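Local coordinates for protein GCN5-related N-acetyltransferase (Sphaerobacter thermophilus, PDB 3TT2) that probably transfers an acyl group, most likely acetyl from acetyl-CoA, to an acceptor, as other members of the GNAT superfamily do, at residues 214-226 and 233-245. Numbering follows the deposited sequence.
Sequences QSERKDPELWLLA and HIVGTCLGQETAG
Leu-239 packs against one face of the indole of Trp-223, a cross-strand pair showing how a non-hydrogen-bonded site in an antiparallel hairpin becomes an apolar centre. Its CB sits over the pyrrole ring, 3.7 Å from the centroid, in a CH-pi contact, while CD2 reaches CD2 of Trp-223. The Trp-223 chi1 of -83° sets CG beside its own backbone N and lays the ring across Leu-239; the carbonyl O of Glu-216 lies above the rim of the opposite face. On the same side of the hairpin, the two methyls of Leu-225 divide their partners: CD1 meets Ile-234 CD1 at 3.7 Å, and CD2 meets Thr-237 CG2.

Backbone bonds tie the strands together. Leu-224 and Cys-238 exchange a nearly straight reciprocal pair, and Gly-240 N binds Leu-222 O at 2.8 Å. A classic beta bulge follows, Val-235 and Gly-236 both facing Ala-226: Val-235 N gives Ala-226 O a bond of 2.8 Å, Gly-236 N only a weak one. Toward the polar edge, Leu-222 CD1 lies against the backbone of Gln-241. The amide oxygen of Gln-241 and the carboxylate of Glu-216 merely lie near each other, two acceptors with no hydrogen bond between them (OE1 to OE2 3.6 Å), their planes 44° apart.

Within this GNAT-family region, strands 173-177 and 246-254 flank the hairpin. Helix 263-278 covers Leu-224 and Cys-238, its Arg-278 bridging to Asp-219 and Glu-221, whereas helix 184-194 packs on Leu-225, Ile-234 and Thr-237.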
ATOM      1  N   GLN A 214     -12.644 -11.788   0.620  1.00 90.94           N
ATOM      2  CA  GLN A 214     -13.648 -12.490   1.427  1.00 88.68           C
ATOM      3  C   GLN A 214     -14.087 -11.714   2.659  1.00 88.98           C
ATOM      4  O   GLN A 214     -15.275 -11.670   2.987  1.00 85.53           O
ATOM      5  CB  GLN A 214     -13.155 -13.860   1.853  1.00 94.27           C
ATOM      6  CG  GLN A 214     -14.172 -14.601   2.691  1.00102.94           C
ATOM      7  CD  GLN A 214     -13.839 -16.070   2.859  1.00112.52           C
ATOM      8  OE1 GLN A 214     -12.883 -16.579   2.265  1.00118.45           O
ATOM      9  NE2 GLN A 214     -14.632 -16.764   3.667  1.00111.64           N
ATOM     10  N   SER A 215     -13.128 -11.092   3.331  1.00 92.46           N
ATOM     11  CA  SER A 215     -13.437 -10.240   4.463  1.00 98.25           C
ATOM     12  C   SER A 215     -14.288  -9.053   4.026  1.00 98.93           C
ATOM     13  O   SER A 215     -15.373  -8.840   4.563  1.00105.36           O
ATOM     14  CB  SER A 215     -12.154  -9.739   5.110  1.00104.89           C
ATOM     15  OG  SER A 215     -11.487  -8.854   4.229  1.00113.41           O
ATOM     16  N   GLU A 216     -13.800  -8.294   3.045  1.00 94.86           N
ATOM     17  CA  GLU A 216     -14.427  -7.026   2.643  1.00 87.48           C
ATOM     18  C   GLU A 216     -15.817  -7.149   2.007  1.00 80.14           C
ATOM     19  O   GLU A 216     -16.571  -6.174   1.977  1.00 79.16           O
ATOM     20  CB  GLU A 216     -13.520  -6.253   1.688  1.00 91.60           C
ATOM     21  CG  GLU A 216     -12.045  -6.337   2.000  1.00101.19           C
ATOM     22  CD  GLU A 216     -11.204  -5.908   0.817  1.00113.12           C
ATOM     23  OE1 GLU A 216     -10.112  -6.488   0.638  1.00122.08           O
ATOM     24  OE2 GLU A 216     -11.639  -5.001   0.061  1.00111.07           O
ATOM     25  N   ARG A 217     -16.141  -8.333   1.485  1.00 74.42           N
ATOM     26  CA  ARG A 217     -17.442  -8.574   0.859  1.00 68.06           C
ATOM     27  C   ARG A 217     -18.546  -8.913   1.864  1.00 81.50           C
ATOM     28  O   ARG A 217     -19.716  -9.036   1.493  1.00 82.37           O
ATOM     29  CB  ARG A 217     -17.339  -9.662  -0.200  1.00 67.82           C
ATOM     30  CG  ARG A 217     -16.508  -9.245  -1.378  1.00 69.91           C
ATOM     31  CD  ARG A 217     -16.482 -10.296  -2.453  1.00 68.55           C
ATOM     32  NE  ARG A 217     -15.576 -11.394  -2.136  1.00 72.25           N
ATOM     33  CZ  ARG A 217     -15.980 -12.639  -1.916  1.00 78.18           C
ATOM     34  NH1 ARG A 217     -17.272 -12.925  -1.971  1.00 82.29           N
ATOM     35  NH2 ARG A 217     -15.103 -13.602  -1.655  1.00 80.34           N
ATOM     36  N   LYS A 218     -18.156  -9.058   3.131  1.00 72.92           N
ATOM     37  CA  LYS A 218     -19.093  -9.203   4.239  1.00 71.10           C
ATOM     38  C   LYS A 218     -19.550  -7.809   4.696  1.00 77.05           C
ATOM     39  O   LYS A 218     -20.305  -7.681   5.657  1.00 72.73           O
ATOM     40  CB  LYS A 218     -18.450  -9.970   5.397  1.00 71.48           C
ATOM     41  CG  LYS A 218     -18.077 -11.414   5.057  1.00 87.22           C
ATOM     42  CD  LYS A 218     -17.566 -12.204   6.284  1.00 88.58           C
ATOM     43  CE  LYS A 218     -16.356 -11.538   6.941  1.00 92.25           C
ATOM     44  NZ  LYS A 218     -15.755 -12.330   8.068  1.00 97.83           N
ATOM     45  N   ASP A 219     -19.055  -6.774   4.008  1.00 79.38           N
ATOM     46  CA  ASP A 219     -19.391  -5.369   4.263  1.00 74.58           C
ATOM     47  C   ASP A 219     -19.590  -4.648   2.927  1.00 78.42           C
ATOM     48  O   ASP A 219     -18.836  -3.739   2.590  1.00 72.79           O
ATOM     49  CB  ASP A 219     -18.232  -4.723   4.992  1.00 72.72           C
ATOM     50  CG  ASP A 219     -18.593  -3.402   5.625  1.00 74.72           C
ATOM     51  OD1 ASP A 219     -19.677  -2.848   5.328  1.00 85.36           O
ATOM     52  OD2 ASP A 219     -17.772  -2.917   6.436  1.00 76.33           O
ATOM     53  N   PRO A 220     -20.608  -5.059   2.163  1.00 59.39           N
ATOM     54  CA  PRO A 220     -20.851  -4.614   0.787  1.00 58.50           C
ATOM     55  C   PRO A 220     -21.293  -3.157   0.692  1.00 64.03           C
ATOM     56  O   PRO A 220     -21.260  -2.587  -0.399  1.00 62.97           O
ATOM     57  CB  PRO A 220     -21.986  -5.521   0.318  1.00 57.99           C
ATOM     58  CG  PRO A 220     -22.423  -6.314   1.527  1.00 58.79           C
ATOM     59  CD  PRO A 220     -21.776  -5.753   2.721  1.00 58.44           C
ATOM     60  N   GLU A 221     -21.727  -2.582   1.811  1.00 63.83           N
ATOM     61  CA  GLU A 221     -22.172  -1.194   1.879  1.00 66.12           C
ATOM     62  C   GLU A 221     -21.126  -0.265   1.240  1.00 60.85           C
ATOM     63  O   GLU A 221     -21.467   0.746   0.616  1.00 61.02           O
ATOM     64  CB  GLU A 221     -22.358  -0.822   3.352  1.00 85.05           C
ATOM     65  CG  GLU A 221     -23.645  -0.088   3.757  1.00 99.65           C
ATOM     66  CD  GLU A 221     -23.673   0.248   5.269  1.00114.47           C
ATOM     67  OE1 GLU A 221     -24.244  -0.546   6.055  1.00120.77           O
ATOM     68  OE2 GLU A 221     -23.120   1.300   5.676  1.00112.94           O
ATOM     69  N   LEU A 222     -19.855  -0.634   1.408  1.00 56.36           N
ATOM     70  CA  LEU A 222     -18.697   0.134   0.941  1.00 48.71           C
ATOM     71  C   LEU A 222     -18.136  -0.306  -0.440  1.00 63.73           C
ATOM     72  O   LEU A 222     -17.112   0.223  -0.908  1.00 59.04           O
ATOM     73  CB  LEU A 222     -17.581   0.041   1.989  1.00 49.54           C
ATOM     74  CG  LEU A 222     -17.806   0.452   3.457  1.00 54.29           C
ATOM     75  CD1 LEU A 222     -16.566   0.147   4.281  1.00 53.16           C
ATOM     76  CD2 LEU A 222     -18.158   1.917   3.565  1.00 54.52           C
ATOM     77  N   TRP A 223     -18.773  -1.281  -1.084  1.00 56.27           N
ATOM     78  CA  TRP A 223     -18.400  -1.607  -2.448  1.00 54.54           C
ATOM     79  C   TRP A 223     -19.397  -1.023  -3.436  1.00 53.68           C
ATOM     80  O   TRP A 223     -20.500  -1.539  -3.612  1.00 52.80           O
ATOM     81  CB  TRP A 223     -18.342  -3.113  -2.635  1.00 53.78           C
ATOM     82  CG  TRP A 223     -17.081  -3.682  -2.187  1.00 58.46           C
ATOM     83  CD1 TRP A 223     -16.249  -3.180  -1.233  1.00 62.73           C
ATOM     84  CD2 TRP A 223     -16.456  -4.859  -2.693  1.00 63.46           C
ATOM     85  NE1 TRP A 223     -15.144  -3.988  -1.103  1.00 63.03           N
ATOM     86  CE2 TRP A 223     -15.245  -5.023  -1.993  1.00 60.99           C
ATOM     87  CE3 TRP A 223     -16.803  -5.797  -3.670  1.00 71.04           C
ATOM     88  CZ2 TRP A 223     -14.382  -6.090  -2.234  1.00 63.87           C
ATOM     89  CZ3 TRP A 223     -15.944  -6.858  -3.913  1.00 68.16           C
ATOM     90  CH2 TRP A 223     -14.748  -6.993  -3.197  1.00 66.96           C
ATOM     91  N   LEU A 224     -18.971   0.015  -4.140  1.00 53.53           N
ATOM     92  CA  LEU A 224     -19.849   0.689  -5.077  1.00 56.41           C
ATOM     93  C   LEU A 224     -19.452   0.406  -6.503  1.00 63.67           C
ATOM     94  O   LEU A 224     -18.270   0.314  -6.835  1.00 69.06           O
ATOM     95  CB  LEU A 224     -19.855   2.193  -4.850  1.00 51.54           C
ATOM     96  CG  LEU A 224     -20.297   2.636  -3.468  1.00 54.63           C
ATOM     97  CD1 LEU A 224     -20.369   4.124  -3.514  1.00 63.29           C
ATOM     98  CD2 LEU A 224     -21.638   2.077  -3.140  1.00 56.94           C
ATOM     99  N   LEU A 225     -20.468   0.267  -7.338  1.00 55.36           N
ATOM    100  CA  LEU A 225     -20.294   0.005  -8.742  1.00 45.41           C
ATOM    101  C   LEU A 225     -21.002   1.123  -9.500  1.00 52.68           C
ATOM    102  O   LEU A 225     -22.152   1.437  -9.207  1.00 57.00           O
ATOM    103  CB  LEU A 225     -20.941  -1.330  -9.087  1.00 37.74           C
ATOM    104  CG  LEU A 225     -20.678  -2.530  -8.175  1.00 50.40           C
ATOM    105  CD1 LEU A 225     -21.326  -3.786  -8.752  1.00 53.62           C
ATOM    106  CD2 LEU A 225     -19.202  -2.752  -7.964  1.00 42.78           C
ATOM    107  N   ALA A 226     -20.317   1.750 -10.449  1.00 51.63           N
ATOM    108  CA  ALA A 226     -21.012   2.596 -11.398  1.00 49.03           C
ATOM    109  C   ALA A 226     -21.599   1.684 -12.472  1.00 52.73           C
ATOM    110  O   ALA A 226     -20.902   0.861 -13.076  1.00 57.92           O
ATOM    111  CB  ALA A 226     -20.098   3.628 -11.986  1.00 44.22           C
ATOM    112  N   HIS A 233     -24.573  -2.774 -16.774  1.00 63.46           N
ATOM    113  CA  HIS A 233     -23.203  -3.209 -16.921  1.00 65.12           C
ATOM    114  C   HIS A 233     -22.327  -2.339 -16.066  1.00 63.05           C
ATOM    115  O   HIS A 233     -22.567  -1.130 -15.933  1.00 62.09           O
ATOM    116  CB  HIS A 233     -22.771  -3.125 -18.380  1.00 81.89           C
ATOM    117  CG  HIS A 233     -22.966  -4.404 -19.131  1.00112.33           C
ATOM    118  ND1 HIS A 233     -21.990  -4.947 -19.939  1.00125.61           N
ATOM    119  CD2 HIS A 233     -24.013  -5.263 -19.181  1.00123.49           C
ATOM    120  CE1 HIS A 233     -22.431  -6.076 -20.462  1.00131.94           C
ATOM    121  NE2 HIS A 233     -23.656  -6.294 -20.017  1.00130.91           N
ATOM    122  N   ILE A 234     -21.300  -2.948 -15.490  1.00 62.21           N
ATOM    123  CA  ILE A 234     -20.491  -2.237 -14.524  1.00 62.37           C
ATOM    124  C   ILE A 234     -19.452  -1.477 -15.323  1.00 63.51           C
ATOM    125  O   ILE A 234     -18.636  -2.080 -16.023  1.00 69.79           O
ATOM    126  CB  ILE A 234     -19.874  -3.232 -13.507  1.00 49.87           C
ATOM    127  CG1 ILE A 234     -20.967  -3.697 -12.540  1.00 52.71           C
ATOM    128  CG2 ILE A 234     -18.762  -2.596 -12.751  1.00 49.92           C
ATOM    129  CD1 ILE A 234     -20.916  -5.151 -12.204  1.00 45.11           C
ATOM    130  N   VAL A 235     -19.535  -0.148 -15.263  1.00 51.16           N
ATOM    131  CA  VAL A 235     -18.577   0.702 -15.952  1.00 49.28           C
ATOM    132  C   VAL A 235     -17.485   1.233 -15.034  1.00 56.54           C
ATOM    133  O   VAL A 235     -16.532   1.854 -15.498  1.00 66.38           O
ATOM    134  CB  VAL A 235     -19.260   1.898 -16.657  1.00 50.61           C
ATOM    135  CG1 VAL A 235     -20.406   1.410 -17.504  1.00 44.13           C
ATOM    136  CG2 VAL A 235     -19.716   2.947 -15.641  1.00 40.26           C
ATOM    137  N   GLY A 236     -17.595   0.964 -13.741  1.00 57.18           N
ATOM    138  CA  GLY A 236     -16.669   1.553 -12.785  1.00 51.33           C
ATOM    139  C   GLY A 236     -16.844   0.937 -11.419  1.00 54.83           C
ATOM    140  O   GLY A 236     -17.892   0.381 -11.145  1.00 64.34           O
ATOM    141  N   THR A 237     -15.826   1.018 -10.565  1.00 55.60           N
ATOM    142  CA  THR A 237     -15.908   0.473  -9.209  1.00 55.75           C
ATOM    143  C   THR A 237     -15.155   1.357  -8.243  1.00 60.70           C
ATOM    144  O   THR A 237     -14.163   1.993  -8.606  1.00 63.87           O
ATOM    145  CB  THR A 237     -15.290  -0.946  -9.089  1.00 58.89           C
ATOM    146  OG1 THR A 237     -13.885  -0.875  -9.358  1.00 66.01           O
ATOM    147  CG2 THR A 237     -15.962  -1.958 -10.038  1.00 57.40           C
ATOM    148  N   CYS A 238     -15.665   1.423  -7.019  1.00 54.66           N
ATOM    149  CA  CYS A 238     -14.899   1.925  -5.916  1.00 48.73           C
ATOM    150  C   CYS A 238     -15.100   0.955  -4.770  1.00 54.09           C
ATOM    151  O   CYS A 238     -16.180   0.896  -4.188  1.00 56.29           O
ATOM    152  CB  CYS A 238     -15.440   3.290  -5.524  1.00 48.66           C
ATOM    153  SG  CYS A 238     -14.421   4.243  -4.412  1.00 55.34           S
ATOM    154  N   LEU A 239     -14.049   0.241  -4.388  1.00 55.77           N
ATOM    155  CA  LEU A 239     -14.222  -0.759  -3.367  1.00 50.47           C
ATOM    156  C   LEU A 239     -13.511  -0.304  -2.113  1.00 55.11           C
ATOM    157  O   LEU A 239     -12.282  -0.368  -1.994  1.00 57.26           O
ATOM    158  CB  LEU A 239     -13.687  -2.091  -3.864  1.00 56.80           C
ATOM    159  CG  LEU A 239     -14.056  -2.425  -5.316  1.00 61.28           C
ATOM    160  CD1 LEU A 239     -13.436  -3.731  -5.781  1.00 58.85           C
ATOM    161  CD2 LEU A 239     -15.577  -2.468  -5.516  1.00 62.88           C
ATOM    162  N   GLY A 240     -14.325   0.104  -1.145  1.00 54.47           N
ATOM    163  CA  GLY A 240     -13.828   0.576   0.125  1.00 48.64           C
ATOM    164  C   GLY A 240     -13.864  -0.540   1.140  1.00 57.31           C
ATOM    165  O   GLY A 240     -14.523  -1.578   0.965  1.00 64.23           O
ATOM    166  N   GLN A 241     -13.120  -0.329   2.208  1.00 54.72           N
ATOM    167  CA  GLN A 241     -13.166  -1.220   3.345  1.00 60.54           C
ATOM    168  C   GLN A 241     -13.014  -0.379   4.599  1.00 52.65           C
ATOM    169  O   GLN A 241     -12.613   0.778   4.528  1.00 54.89           O
ATOM    170  CB  GLN A 241     -12.046  -2.246   3.249  1.00 66.02           C
ATOM    171  CG  GLN A 241     -10.703  -1.599   3.207  1.00 74.93           C
ATOM    172  CD  GLN A 241      -9.583  -2.589   3.108  1.00 81.91           C
ATOM    173  OE1 GLN A 241      -9.265  -3.080   2.023  1.00 79.12           O
ATOM    174  NE2 GLN A 241      -8.962  -2.886   4.243  1.00 87.96           N
ATOM    175  N   GLU A 242     -13.347  -0.958   5.744  1.00 54.94           N
ATOM    176  CA  GLU A 242     -13.162  -0.289   7.028  1.00 58.04           C
ATOM    177  C   GLU A 242     -12.251  -1.102   7.944  1.00 60.30           C
ATOM    178  O   GLU A 242     -12.538  -2.245   8.280  1.00 57.06           O
ATOM    179  CB  GLU A 242     -14.503  -0.061   7.710  1.00 50.67           C
ATOM    180  CG  GLU A 242     -14.416   0.884   8.865  1.00 66.54           C
ATOM    181  CD  GLU A 242     -15.409   0.578   9.970  1.00 80.44           C
ATOM    182  OE1 GLU A 242     -16.637   0.686   9.730  1.00 76.19           O
ATOM    183  OE2 GLU A 242     -14.949   0.245  11.088  1.00 91.33           O
ATOM    184  N   THR A 243     -11.140  -0.520   8.356  1.00 69.92           N
ATOM    185  CA  THR A 243     -10.279  -1.214   9.302  1.00 77.11           C
ATOM    186  C   THR A 243      -9.992  -0.338  10.512  1.00 73.37           C
ATOM    187  O   THR A 243      -9.492   0.777  10.370  1.00 79.45           O
ATOM    188  CB  THR A 243      -8.954  -1.645   8.657  1.00 86.16           C
ATOM    189  OG1 THR A 243      -9.218  -2.581   7.606  1.00 93.42           O
ATOM    190  CG2 THR A 243      -8.059  -2.298   9.687  1.00 85.53           C
ATOM    191  N   ALA A 244     -10.322  -0.841  11.693  1.00 68.65           N
ATOM    192  CA  ALA A 244     -10.032  -0.132  12.930  1.00 69.51           C
ATOM    193  C   ALA A 244     -10.622   1.271  12.923  1.00 72.44           C
ATOM    194  O   ALA A 244      -9.957   2.234  13.317  1.00 74.74           O
ATOM    195  CB  ALA A 244      -8.524  -0.065  13.156  1.00 67.44           C
ATOM    196  N   GLY A 245     -11.856   1.389  12.448  1.00 68.99           N
ATOM    197  CA  GLY A 245     -12.538   2.673  12.417  1.00 67.78           C
ATOM    198  C   GLY A 245     -11.966   3.698  11.452  1.00 68.37           C
ATOM    199  O   GLY A 245     -12.271   4.891  11.563  1.00 63.47           O
TER